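Local coordinates for thiosulfate reductase (PDB 2VPZ), which probably reduces polysulfide or thiosulfate as a molybdenum oxidoreductase subunit that holds two molybdopterin guanine dinucleotides and a [4Fe-4S] cluster, at residues D196-R201 with A496-F501; K407-A412 with I417-E422; P627-T630 with T634-N637. All coordinates share one frame; numbering follows the deposited sequence.

Contact 1 of 3, residues D196-R201 with A496-F501; sequences DWENAR and AHKTPF
Lys-498 reaches with its ammonium end between the carboxylates of Asp-196 and Glu-198, a three-residue salt-bridge network that joins two loops while burying only 74 Å² in all. The firmer side is at Asp-196. This residue is buried, and Asp-196 OD1 accepts from Asn-199 ND2 at 2.8 Å (158° at the hydrogen) on the syn lone pair, with the acceptor close to the amide plane; a weak bond from Gly-361 N also reaches OD1. The other oxygen, Asp-196 OD2, faces Lys-498, with Lys-498 CE 3.9 Å from Asp-196 OD2 and Lys-498 NZ at 3.7 Å from the same oxygen. The looser side is Glu-198, an exposed residue whose extended chain brings OE1 to 3.7 Å from Lys-498 NZ. The lysine chain runs straight to CD and then bends at chi3 (-124°) and chi4 (-138°), which sets NZ equally far from both acids; elsewhere it touches Trp-571. The link spans the loop leading into strand 202-206 and the one between strands 493-495 and 501-503. Both ion pairs are long, and no hydrogen bond crosses, which implies mainly electrostatic attraction: one positive charge probably offsets two neighbouring negative ones.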
# COMPACT_ATOMS: atom_id res chain seq x y z
N ASP A 196 -30.24 -1.72 18.97
CA ASP A 196 -29.88 -0.31 18.79
C ASP A 196 -28.42 -0.34 18.30
O ASP A 196 -27.50 -0.00 19.04
CB ASP A 196 -29.98 0.39 20.14
CG ASP A 196 -29.78 1.89 20.04
OD1 ASP A 196 -29.15 2.47 20.95
OD2 ASP A 196 -30.27 2.47 19.05
N TRP A 197 -28.22 -0.75 17.06
CA TRP A 197 -26.88 -0.87 16.49
C TRP A 197 -26.04 0.41 16.46
O TRP A 197 -24.82 0.38 16.66
CB TRP A 197 -26.91 -1.40 15.05
CG TRP A 197 -27.54 -2.74 14.83
CD1 TRP A 197 -28.85 -3.01 14.50
CD2 TRP A 197 -26.87 -4.01 14.82
NE1 TRP A 197 -29.02 -4.36 14.29
CE2 TRP A 197 -27.82 -5.00 14.48
CE3 TRP A 197 -25.54 -4.41 15.06
CZ2 TRP A 197 -27.49 -6.37 14.37
CZ3 TRP A 197 -25.20 -5.77 14.96
CH2 TRP A 197 -26.18 -6.73 14.62
N GLU A 198 -26.69 1.52 16.20
CA GLU A 198 -26.03 2.81 16.07
C GLU A 198 -25.33 3.35 17.32
O GLU A 198 -24.41 4.16 17.23
CB GLU A 198 -27.01 3.81 15.48
CG GLU A 198 -28.23 3.99 16.36
CD GLU A 198 -29.03 5.23 15.99
OE1 GLU A 198 -29.60 5.86 16.90
OE2 GLU A 198 -29.05 5.54 14.78
N ASN A 199 -25.78 2.93 18.50
CA ASN A 199 -25.14 3.33 19.75
C ASN A 199 -24.28 2.21 20.37
O ASN A 199 -23.57 2.43 21.35
CB ASN A 199 -26.15 3.85 20.79
CG ASN A 199 -26.86 5.12 20.36
OD1 ASN A 199 -26.23 6.09 19.94
ND2 ASN A 199 -28.20 5.11 20.45
N ALA A 200 -24.33 1.00 19.79
CA ALA A 200 -23.54 -0.15 20.28
C ALA A 200 -22.01 0.13 20.17
O ALA A 200 -21.54 0.75 19.20
CB ALA A 200 -23.93 -1.43 19.54
N ARG A 201 -21.22 -0.37 21.13
CA ARG A 201 -19.77 -0.10 21.21
C ARG A 201 -18.84 -1.29 21.13
O ARG A 201 -17.62 -1.18 20.88
CB ARG A 201 -19.49 0.62 22.52
CG ARG A 201 -19.83 2.08 22.51
CD ARG A 201 -18.73 2.84 21.78
NE ARG A 201 -19.04 3.18 20.39
CZ ARG A 201 -18.18 3.67 19.50
NH1 ARG A 201 -16.92 3.88 19.85
NH2 ARG A 201 -18.58 3.93 18.26
N ALA A 496 -43.41 -3.86 14.19
CA ALA A 496 -43.10 -3.41 15.56
C ALA A 496 -41.68 -2.83 15.48
O ALA A 496 -40.75 -3.46 14.95
CB ALA A 496 -43.19 -4.55 16.60
N HIS A 497 -41.50 -1.65 16.05
CA HIS A 497 -40.24 -0.94 15.87
C HIS A 497 -40.06 0.25 16.83
O HIS A 497 -40.98 0.66 17.53
CB HIS A 497 -40.23 -0.42 14.38
CG HIS A 497 -38.93 0.05 13.84
ND1 HIS A 497 -38.53 1.37 13.88
CD2 HIS A 497 -37.94 -0.60 13.24
CE1 HIS A 497 -37.35 1.50 13.34
NE2 HIS A 497 -36.96 0.31 12.93
N LYS A 498 -38.85 0.82 16.83
CA LYS A 498 -38.54 2.04 17.61
C LYS A 498 -39.73 3.01 17.29
O LYS A 498 -40.38 3.55 18.20
CB LYS A 498 -37.19 2.61 17.12
CG LYS A 498 -36.43 3.58 18.05
CD LYS A 498 -35.11 4.10 17.43
CE LYS A 498 -33.88 3.82 18.31
NZ LYS A 498 -32.91 4.99 18.39
N THR A 499 -40.01 3.21 15.99
CA THR A 499 -41.12 4.01 15.47
C THR A 499 -42.01 3.06 14.63
O THR A 499 -41.82 2.96 13.41
CB THR A 499 -40.64 5.20 14.55
OG1 THR A 499 -40.12 4.69 13.33
CG2 THR A 499 -39.59 6.04 15.29
N PRO A 500 -43.02 2.38 15.26
CA PRO A 500 -43.90 1.45 14.54
C PRO A 500 -44.39 1.98 13.19
O PRO A 500 -44.67 3.16 13.10
CB PRO A 500 -45.09 1.21 15.48
CG PRO A 500 -44.65 1.70 16.83
CD PRO A 500 -43.61 2.79 16.55
N PHE A 501 -44.52 1.14 12.17
CA PHE A 501 -45.03 1.61 10.89
C PHE A 501 -45.91 0.62 10.12
O PHE A 501 -45.95 -0.57 10.43
CB PHE A 501 -43.89 2.20 10.00
CG PHE A 501 -42.75 1.22 9.67
CD1 PHE A 501 -42.72 0.54 8.45
CD2 PHE A 501 -41.71 1.00 10.59
CE1 PHE A 501 -41.66 -0.37 8.13
CE2 PHE A 501 -40.65 0.10 10.30
CZ PHE A 501 -40.63 -0.59 9.07

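Contact 2 of 3, residues K407-A412 with I417-E422; sequences KGKFFA and IQELIE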
# COMPACT_ATOMS: atom_id res chain seq x y z
N LYS A 407 -49.47 -31.91 20.14
CA LYS A 407 -49.76 -31.47 21.50
C LYS A 407 -48.95 -32.07 22.68
O LYS A 407 -48.65 -31.38 23.65
CB LYS A 407 -51.28 -31.58 21.76
CG LYS A 407 -51.74 -31.68 23.22
CD LYS A 407 -51.68 -30.33 23.94
CE LYS A 407 -52.08 -30.43 25.43
NZ LYS A 407 -53.57 -30.52 25.65
N GLY A 408 -48.55 -33.33 22.64
CA GLY A 408 -47.79 -33.77 23.77
C GLY A 408 -46.30 -33.95 23.54
O GLY A 408 -45.56 -34.37 24.44
N LYS A 409 -45.80 -33.57 22.38
CA LYS A 409 -44.40 -33.84 22.07
C LYS A 409 -43.23 -33.03 22.67
O LYS A 409 -42.11 -33.55 22.82
CB LYS A 409 -44.26 -33.99 20.53
CG LYS A 409 -44.95 -35.26 19.97
CD LYS A 409 -45.18 -35.18 18.46
CE LYS A 409 -46.55 -35.77 18.03
NZ LYS A 409 -46.87 -35.56 16.57
N PHE A 410 -43.50 -31.79 23.04
CA PHE A 410 -42.53 -30.87 23.65
C PHE A 410 -43.30 -29.96 24.64
O PHE A 410 -44.54 -29.97 24.63
CB PHE A 410 -41.80 -30.08 22.56
CG PHE A 410 -42.69 -29.55 21.46
CD1 PHE A 410 -43.28 -28.29 21.57
CD2 PHE A 410 -42.95 -30.31 20.32
CE1 PHE A 410 -44.11 -27.78 20.55
CE2 PHE A 410 -43.79 -29.83 19.28
CZ PHE A 410 -44.37 -28.56 19.40
N PHE A 411 -42.61 -29.17 25.47
CA PHE A 411 -43.25 -28.29 26.48
C PHE A 411 -44.04 -27.08 25.97
O PHE A 411 -45.22 -26.89 26.34
CB PHE A 411 -42.23 -27.80 27.52
CG PHE A 411 -42.82 -26.94 28.63
CD1 PHE A 411 -43.22 -27.51 29.83
CD2 PHE A 411 -42.98 -25.55 28.46
CE1 PHE A 411 -43.78 -26.74 30.87
CE2 PHE A 411 -43.55 -24.75 29.49
CZ PHE A 411 -43.94 -25.36 30.70
N ALA A 412 -43.38 -26.26 25.17
CA ALA A 412 -43.96 -25.05 24.56
C ALA A 412 -45.25 -25.33 23.76
O ALA A 412 -45.53 -26.47 23.37
CB ALA A 412 -42.91 -24.30 23.69
N ILE A 417 -44.27 -27.65 12.41
CA ILE A 417 -44.52 -28.20 11.06
C ILE A 417 -44.06 -29.62 10.78
O ILE A 417 -44.73 -30.44 10.12
CB ILE A 417 -43.92 -27.24 9.92
CG1 ILE A 417 -44.47 -27.60 8.54
CG2 ILE A 417 -42.37 -27.30 9.97
CD1 ILE A 417 -44.44 -26.44 7.53
N GLN A 418 -42.90 -29.91 11.32
CA GLN A 418 -42.22 -31.18 11.19
C GLN A 418 -42.82 -32.33 12.04
O GLN A 418 -42.59 -33.50 11.74
CB GLN A 418 -40.74 -30.92 11.47
CG GLN A 418 -40.48 -29.89 12.61
CD GLN A 418 -39.99 -30.60 13.84
OE1 GLN A 418 -39.61 -31.77 13.74
NE2 GLN A 418 -39.95 -29.92 14.98
N GLU A 419 -43.62 -32.02 13.07
CA GLU A 419 -44.24 -33.05 13.92
C GLU A 419 -45.66 -33.53 13.46
O GLU A 419 -46.05 -34.67 13.74
CB GLU A 419 -44.23 -32.61 15.40
CG GLU A 419 -42.82 -32.33 16.00
CD GLU A 419 -41.87 -33.55 15.92
OE1 GLU A 419 -42.34 -34.66 16.25
OE2 GLU A 419 -40.68 -33.38 15.56
N LEU A 420 -46.39 -32.68 12.73
CA LEU A 420 -47.74 -33.00 12.20
C LEU A 420 -47.71 -33.83 10.91
O LEU A 420 -48.75 -34.01 10.26
CB LEU A 420 -48.56 -31.73 11.85
CG LEU A 420 -48.49 -30.50 12.75
CD1 LEU A 420 -48.81 -29.25 11.95
CD2 LEU A 420 -49.43 -30.66 13.96
N ILE A 421 -46.53 -34.30 10.52
CA ILE A 421 -46.34 -35.10 9.29
C ILE A 421 -46.48 -36.59 9.53
O ILE A 421 -46.73 -37.38 8.62
CB ILE A 421 -44.92 -34.97 8.62
CG1 ILE A 421 -44.58 -33.52 8.33
CG2 ILE A 421 -44.88 -35.83 7.33
CD1 ILE A 421 -44.19 -33.24 6.86
N GLU A 422 -46.22 -36.97 10.77
CA GLU A 422 -46.25 -38.35 11.23
C GLU A 422 -47.74 -38.79 11.24
O GLU A 422 -48.07 -39.90 10.74
CB GLU A 422 -45.59 -38.45 12.61
CG GLU A 422 -45.36 -39.84 13.19
CD GLU A 422 -45.12 -39.79 14.70
OE1 GLU A 422 -45.61 -38.83 15.34
OE2 GLU A 422 -44.45 -40.71 15.25
O HOH W 1 -48.25 -38.60 15.91
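Lys-409 and Glu-419 bring the two segments closest, their CA atoms 8.2 Å apart, with neither segment a regular helix or strand and a type I beta turn running from Glu-419 to Glu-422. Lys-409 carries most of the contact. With CG beside its backbone N (chi1 -68°) and a bend at chi3, its chain crosses over Glu-419 and ends at the turn. There Lys-409 NZ gives a weak hydrogen bond to Glu-419 O, the carbonyl of the first turn residue, at 3.1 Å, and a second weak one to Ala-405 O. The acid at the far end of the turn also takes part: Glu-422, extended from its backbone, places OE1 3.7 Å from Lys-409 NZ, a long salt bridge. A water bridges the same pair, donating to Glu-422 OE1 at 2.7 Å and accepting only weakly from Lys-409 NZ. Weak bonds, a long salt bridge and a water together surround the ammonium group.

The acid group of Glu-419 is engaged differently. Its OE1 lies 3.6 Å from Lys-409 CD, against the aliphatic part of the chain, whereas OE2 is hydrogen-bonded to Tyr-723 OH; the bend at chi2 (-58°) turns the group that way. The Phe-410 ring presents its edge to Glu-419, Phe-410 CE2 lying 4.2 Å from Glu-419 CG, near the ring plane. Glu-419 also packs on Leu-725 of strand 724-725, and Phe-410 touches Ala-416 in the connection between the segments. The contact thus centres on the type I beta turn of Glu-419 to Glu-422, which leads directly into helix 423-426, with Lys-409 NZ held at its first carbonyl and at the acid of its last residue.

Contact 3 of 3, residues P627-T630 with T634-N637; sequences PVHT and TQNN. With MGD (2-amino-5,6-dimercapto-7-methyl-3,7,8a,9-tetrahydro-8-oxa-1,3,9,10-tetraaza-anthracen-4-one guanosine dinucleotide), chain I.
The imidazole of His-629 has the amide oxygen of Gln-635 over one face, near the rim, the ring and amide planes only 18° apart. Gln-635 OE1 is 3.8 Å from His-629 ND1, and a bend at chi2 (-76°) brings it there. At the ring edge and in its plane lies the backbone carbonyl of Thr-634, whose O is 3.5 Å from His-629 ND1. The methyl of Thr-634 is modelled too close to that edge for its exact place to be trusted. His-629 NE2 is hydrogen-bonded to Asp-644 O, which helps to set the ring's rotation, and Phe-699 meets the imidazole edge-to-face.

The backbone of the same histidine serves the cofactor. MGD N18 donates to His-629 O at 2.9 Å, nearly straight at 174°, so a main-chain carbonyl accepts from the pterin. Next to it Thr-630 CA comes within 3.4 Å of MGD O17, while its hydroxyl is hydrogen-bonded to Gly-46 O and Arg-81 NH1, close to the [4Fe-4S] cluster. Phe-631 N adds a further bond to MGD.

In the second segment, a type I turn closes with Asn-637 N bonded to Thr-634 O, and Asn-637 occupies the N-cap position of helix 638-641, its OD1 making weak bonds to Val-639 N and Leu-640 N. Both segments lie in the loop between strand 619-624 of the mixed sheet and that helix, with Val-628 and Thr-634 packed on Leu-640, and His-629 on Met-641.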
# COMPACT_ATOMS: atom_id res chain seq x y z
N PRO A 627 -25.14 -14.66 -0.40
CA PRO A 627 -25.68 -13.28 -0.44
C PRO A 627 -26.72 -12.85 -1.49
O PRO A 627 -27.46 -11.85 -1.34
CB PRO A 627 -24.42 -12.39 -0.48
CG PRO A 627 -23.39 -13.25 -1.26
CD PRO A 627 -23.71 -14.69 -0.79
N VAL A 628 -26.77 -13.69 -2.52
CA VAL A 628 -27.54 -13.52 -3.76
C VAL A 628 -28.76 -14.45 -4.04
O VAL A 628 -29.54 -14.23 -4.98
CB VAL A 628 -26.43 -13.65 -4.89
CG1 VAL A 628 -27.02 -14.01 -6.23
CG2 VAL A 628 -25.58 -12.35 -4.98
N HIS A 629 -28.92 -15.49 -3.23
CA HIS A 629 -30.02 -16.43 -3.39
C HIS A 629 -30.89 -16.48 -2.12
O HIS A 629 -30.37 -16.41 -1.00
CB HIS A 629 -29.46 -17.88 -3.73
CG HIS A 629 -28.96 -18.09 -5.13
ND1 HIS A 629 -29.78 -18.14 -6.22
CD2 HIS A 629 -27.72 -18.25 -5.60
CE1 HIS A 629 -29.06 -18.32 -7.31
NE2 HIS A 629 -27.80 -18.39 -6.95
N THR A 630 -32.21 -16.57 -2.28
CA THR A 630 -33.09 -16.71 -1.13
C THR A 630 -33.40 -18.25 -0.96
O THR A 630 -33.63 -18.93 -1.95
CB THR A 630 -34.42 -15.90 -1.34
OG1 THR A 630 -34.14 -14.49 -1.40
CG2 THR A 630 -35.41 -16.18 -0.20
N THR A 634 -34.89 -19.16 -5.76
CA THR A 634 -34.21 -18.17 -6.61
C THR A 634 -33.23 -18.80 -7.60
O THR A 634 -32.56 -18.15 -8.39
CB THR A 634 -33.53 -17.16 -5.62
OG1 THR A 634 -33.24 -15.94 -6.28
CG2 THR A 634 -32.27 -17.78 -5.05
N GLN A 635 -33.22 -20.12 -7.53
CA GLN A 635 -32.39 -21.04 -8.29
C GLN A 635 -32.81 -21.15 -9.77
O GLN A 635 -32.12 -21.81 -10.57
CB GLN A 635 -32.51 -22.37 -7.57
CG GLN A 635 -32.76 -22.14 -6.07
CD GLN A 635 -31.53 -21.73 -5.34
OE1 GLN A 635 -30.45 -21.87 -5.93
NE2 GLN A 635 -31.64 -21.25 -4.10
N ASN A 636 -33.95 -20.56 -10.15
CA ASN A 636 -34.38 -20.60 -11.54
C ASN A 636 -34.33 -19.18 -12.13
O ASN A 636 -34.60 -18.95 -13.32
CB ASN A 636 -35.78 -21.20 -11.75
CG ASN A 636 -35.98 -21.75 -13.18
OD1 ASN A 636 -35.28 -22.68 -13.60
ND2 ASN A 636 -36.91 -21.16 -13.93
N ASN A 637 -33.92 -18.25 -11.28
CA ASN A 637 -33.80 -16.85 -11.64
C ASN A 637 -32.47 -16.63 -12.45
O ASN A 637 -31.35 -16.76 -11.92
CB ASN A 637 -33.85 -16.01 -10.36
CG ASN A 637 -33.92 -14.53 -10.63
OD1 ASN A 637 -33.18 -14.03 -11.46
ND2 ASN A 637 -34.79 -13.82 -9.93
PB MGD I . -26.92 -18.81 11.84
O1B MGD I . -27.37 -20.22 11.77
O2B MGD I . -26.80 -18.14 13.12
O3B MGD I . -27.98 -18.21 10.82
O3A MGD I . -29.08 -16.83 8.99
PA MGD I . -28.54 -16.76 10.46
O1A MGD I . -29.72 -16.36 11.22
O2A MGD I . -27.48 -15.76 10.52
O5' MGD I . -25.53 -18.66 11.15
C5' MGD I . -24.95 -19.43 10.09
C4' MGD I . -23.53 -19.54 10.62
O4' MGD I . -23.69 -20.39 11.74
C3' MGD I . -22.47 -20.26 9.73
O3' MGD I . -21.25 -19.48 9.63
C2' MGD I . -22.15 -21.58 10.47
O2' MGD I . -20.74 -21.74 10.54
C1' MGD I . -22.55 -21.25 11.88
N9 MGD I . -22.57 -22.34 12.90
C8 MGD I . -22.87 -23.66 12.69
N7 MGD I . -22.79 -24.39 13.84
C5 MGD I . -22.42 -23.52 14.81
C6 MGD I . -22.07 -23.64 16.24
O6 MGD I . -22.22 -24.75 16.77
N1 MGD I . -21.71 -22.55 16.92
C2 MGD I . -21.57 -21.34 16.31
N2 MGD I . -21.19 -20.24 17.05
N3 MGD I . -21.86 -21.15 14.99
C4 MGD I . -22.28 -22.17 14.20
C10 MGD I . -30.30 -17.35 8.49
C11 MGD I . -31.19 -16.16 8.34
O11 MGD I . -30.67 -15.36 7.26
C12 MGD I . -32.70 -16.51 8.28
S12 MGD I . -33.43 -17.49 9.44
C13 MGD I . -33.54 -16.04 7.28
S13 MGD I . -35.21 -16.36 7.34
C14 MGD I . -33.00 -15.21 6.15
N15 MGD I . -32.85 -15.88 4.90
C16 MGD I . -31.96 -15.43 3.96
C17 MGD I . -31.76 -16.04 2.60
O17 MGD I . -32.49 -17.01 2.24
N18 MGD I . -30.85 -15.48 1.73
C19 MGD I . -30.09 -14.45 2.17
N19 MGD I . -29.17 -14.00 1.34
N20 MGD I . -30.15 -13.84 3.40
C21 MGD I . -31.10 -14.28 4.28
N22 MGD I . -31.23 -13.78 5.50
C23 MGD I . -31.73 -14.53 6.60

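In the fold
Along the chain, contact 1 starts in the loop entering strand 202-206 of the four-stranded parallel sheet and closes 294 residues later, at the loop between strands 493-495 and 501-503. Contact 2 is nested within that span: four residues separate 407-412 from 417-422, and the end of the connection before helix 423-426 folds on itself. Contact 3 follows in series, in the dinucleotide-binding range, and does the same with three intervening residues between strand 619-624 and helix 638-641, beside MGD. None touches another: the nearest atoms of contacts 1 and 2 are about 21 Å apart, and those of contact 3 are about 16 Å from either.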